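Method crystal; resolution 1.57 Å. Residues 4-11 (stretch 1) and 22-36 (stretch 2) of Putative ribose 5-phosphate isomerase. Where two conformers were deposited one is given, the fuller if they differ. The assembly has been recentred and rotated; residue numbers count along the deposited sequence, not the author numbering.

Stretch 1 4-11: MPKRVALG
Stretch 2 (22-36) EIMDMVNASGAASKV

Three backbone hydrogen bonds join strand 6-11 to the parallel segment that follows the helix that enters the stretch at Glu22. Lys6 N donates to Ala32 O (2.9 Å, 161°), Ser34 N to Lys6 O (2.8 Å, 144°), and Val8 N to Lys35 O (2.9 Å, 168°). Lys6 pairs with Ala33, but Arg7 pairs with Lys35 and Val8 with Val36, so a bulge at Ser34 (phi/psi -87/-19) shifts the register by one. Ser34, chi1 p, adds a weak bond from OG to Lys6 O at 3.4 Å.

The helix runs antiparallel to the strand (165°, axes 10.3 Å apart) and is followed by a turn. Ser30, chi1 p, donates from OG to Val27 O (2.7 Å) and accepts from Ala32 N at OG (2.9 Å); Gly31 takes phi 81°, which glycine tolerates easily.

Arg7 (m, t, p) and Lys35 (t, p, t, t) share one face of the sheet, where CG of Lys35 lies over one face of the Arg7 guanidinium, an aliphatic cover; NE and NH2 of Arg7 find hydrogen-bond partners elsewhere in the structure. On the other face, Val8 (t) sets CG2 4.1 Å from Ala33 CB and 4.2 Å from Val27 CG1; the small Ala33 and the branched Val8 fit against Val27 of the helix. Leu10 (t, p) reaches farther: its CD2 lies 3.4 Å from Met24 CG and 4.1 Å from Ile23 CG2.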

# COMPACT_ATOMS: atom_id res chain seq x y z
N MET A 4 -15.43 -4.14 24.47
CA MET A 4 -15.99 -2.93 25.16
C MET A 4 -15.45 -1.76 24.35
O MET A 4 -14.25 -1.75 24.01
CB MET A 4 -15.56 -2.88 26.67
CG MET A 4 -16.05 -4.17 27.34
SD MET A 4 -15.74 -4.44 29.08
CE MET A 4 -16.16 -6.19 29.41
N PRO A 5 -16.30 -0.80 23.99
CA PRO A 5 -15.76 0.45 23.44
C PRO A 5 -14.66 1.06 24.29
O PRO A 5 -14.55 0.82 25.48
CB PRO A 5 -16.95 1.37 23.51
CG PRO A 5 -18.17 0.46 23.49
CD PRO A 5 -17.75 -0.66 24.32
N LYS A 6 -13.81 1.83 23.60
CA LYS A 6 -12.57 2.36 24.13
C LYS A 6 -12.55 3.87 24.19
O LYS A 6 -13.21 4.55 23.39
CB LYS A 6 -11.46 2.03 23.09
CG LYS A 6 -11.15 0.57 22.75
CD LYS A 6 -10.72 -0.19 23.98
CE LYS A 6 -9.60 -1.20 23.73
NZ LYS A 6 -9.69 -1.88 22.39
N ARG A 7 -11.77 4.39 25.13
CA ARG A 7 -11.51 5.83 25.26
C ARG A 7 -10.26 6.13 24.43
O ARG A 7 -9.23 5.53 24.71
CB ARG A 7 -11.26 6.28 26.66
CG ARG A 7 -12.56 6.28 27.43
CD ARG A 7 -12.29 6.65 28.90
NE ARG A 7 -11.66 7.92 29.15
CZ ARG A 7 -12.35 9.10 29.23
NH1 ARG A 7 -13.68 9.16 29.08
NH2 ARG A 7 -11.74 10.23 29.53
N VAL A 8 -10.41 6.97 23.42
CA VAL A 8 -9.37 7.16 22.37
C VAL A 8 -8.79 8.57 22.51
O VAL A 8 -9.52 9.60 22.44
CB VAL A 8 -9.97 6.94 20.98
CG1 VAL A 8 -8.86 7.24 19.94
CG2 VAL A 8 -10.58 5.54 20.84
N ALA A 9 -7.48 8.67 22.61
CA ALA A 9 -6.77 9.91 22.48
C ALA A 9 -6.18 10.02 21.05
O ALA A 9 -5.42 9.15 20.66
CB ALA A 9 -5.64 9.99 23.50
N LEU A 10 -6.52 11.10 20.39
CA LEU A 10 -6.09 11.34 19.00
C LEU A 10 -5.12 12.49 19.03
O LEU A 10 -5.50 13.62 19.43
CB LEU A 10 -7.27 11.70 18.10
CG LEU A 10 -6.91 12.22 16.72
CD1 LEU A 10 -6.34 11.09 15.88
CD2 LEU A 10 -8.12 12.79 15.96
N GLY A 11 -3.89 12.30 18.58
CA GLY A 11 -2.90 13.38 18.48
C GLY A 11 -2.38 13.49 17.07
O GLY A 11 -2.33 12.50 16.32
N GLU A 22 -12.39 15.43 10.51
CA GLU A 22 -12.84 14.25 9.69
C GLU A 22 -12.39 12.93 10.31
O GLU A 22 -13.12 11.98 10.40
CB GLU A 22 -12.40 14.46 8.26
CG GLU A 22 -12.74 13.32 7.31
CD GLU A 22 -12.38 13.56 5.83
OE1 GLU A 22 -11.69 14.54 5.44
OE2 GLU A 22 -12.79 12.66 5.06
N ILE A 23 -11.16 12.91 10.79
CA ILE A 23 -10.65 11.70 11.47
C ILE A 23 -11.40 11.44 12.78
O ILE A 23 -11.77 10.32 13.10
CB ILE A 23 -9.10 11.81 11.67
CG1 ILE A 23 -8.45 11.91 10.29
CG2 ILE A 23 -8.63 10.67 12.52
CD1 ILE A 23 -6.96 12.25 10.30
N MET A 24 -11.64 12.50 13.57
CA MET A 24 -12.38 12.34 14.84
C MET A 24 -13.76 11.82 14.54
O MET A 24 -14.23 10.94 15.22
CB MET A 24 -12.54 13.66 15.57
CG MET A 24 -11.30 14.06 16.26
SD MET A 24 -11.48 15.73 16.90
CE MET A 24 -12.71 15.61 18.19
N ASP A 25 -14.35 12.34 13.46
CA ASP A 25 -15.68 11.84 13.05
C ASP A 25 -15.68 10.37 12.74
O ASP A 25 -16.60 9.62 13.12
CB ASP A 25 -16.22 12.60 11.84
CG ASP A 25 -16.57 14.03 12.13
OD1 ASP A 25 -16.69 14.40 13.29
OD2 ASP A 25 -16.58 14.83 11.20
N MET A 26 -14.65 9.88 12.05
CA MET A 26 -14.50 8.41 11.85
C MET A 26 -14.40 7.57 13.08
O MET A 26 -14.93 6.45 13.17
CB MET A 26 -13.27 8.10 10.98
CG MET A 26 -13.30 8.72 9.65
SD MET A 26 -11.70 8.40 8.79
CE MET A 26 -12.42 8.83 7.36
N VAL A 27 -13.63 8.07 14.07
CA VAL A 27 -13.49 7.39 15.29
C VAL A 27 -14.88 7.27 15.96
O VAL A 27 -15.26 6.20 16.43
CB VAL A 27 -12.49 8.06 16.22
CG1 VAL A 27 -12.45 7.31 17.55
CG2 VAL A 27 -11.10 8.09 15.58
N ASN A 28 -15.59 8.38 16.04
CA ASN A 28 -16.91 8.38 16.68
C ASN A 28 -17.87 7.45 15.91
O ASN A 28 -18.61 6.65 16.50
CB ASN A 28 -17.42 9.83 16.73
CG ASN A 28 -16.85 10.59 17.92
OD1 ASN A 28 -16.76 10.05 19.03
ND2 ASN A 28 -16.42 11.82 17.68
N ALA A 29 -17.78 7.49 14.59
CA ALA A 29 -18.74 6.71 13.76
C ALA A 29 -18.42 5.24 13.75
O ALA A 29 -19.24 4.42 13.30
CB ALA A 29 -18.75 7.27 12.37
N SER A 30 -17.29 4.86 14.29
CA SER A 30 -16.88 3.48 14.25
C SER A 30 -17.75 2.61 15.17
O SER A 30 -17.72 1.40 15.04
CB SER A 30 -15.42 3.34 14.70
OG SER A 30 -15.29 3.47 16.11
N GLY A 31 -18.37 3.23 16.18
CA GLY A 31 -19.07 2.54 17.23
C GLY A 31 -18.22 1.99 18.31
O GLY A 31 -18.70 1.47 19.31
N ALA A 32 -16.87 2.04 18.14
CA ALA A 32 -16.01 1.40 19.04
C ALA A 32 -15.30 2.33 20.01
O ALA A 32 -14.43 1.89 20.77
CB ALA A 32 -14.95 0.62 18.21
N ALA A 33 -15.74 3.59 20.07
CA ALA A 33 -15.19 4.55 20.98
C ALA A 33 -16.22 5.10 21.93
O ALA A 33 -17.26 5.55 21.48
CB ALA A 33 -14.61 5.71 20.20
N SER A 34 -15.92 5.08 23.21
CA SER A 34 -16.83 5.76 24.17
C SER A 34 -16.52 7.19 24.35
O SER A 34 -17.35 7.92 24.91
CB SER A 34 -16.67 5.08 25.52
OG SER A 34 -15.35 5.06 26.01
N LYS A 35 -15.31 7.62 23.99
CA LYS A 35 -14.91 9.00 24.05
C LYS A 35 -13.74 9.18 23.09
O LYS A 35 -12.95 8.25 22.96
CB LYS A 35 -14.37 9.30 25.43
CG LYS A 35 -13.79 10.67 25.64
CD LYS A 35 -14.80 11.67 25.87
CE LYS A 35 -14.10 12.96 26.36
NZ LYS A 35 -15.20 13.93 26.67
N VAL A 36 -13.66 10.31 22.40
CA VAL A 36 -12.53 10.68 21.57
C VAL A 36 -12.06 12.02 22.05
O VAL A 36 -12.84 13.00 22.09
CB VAL A 36 -12.85 10.71 20.07
CG1 VAL A 36 -11.55 10.78 19.30
CG2 VAL A 36 -13.67 9.50 19.69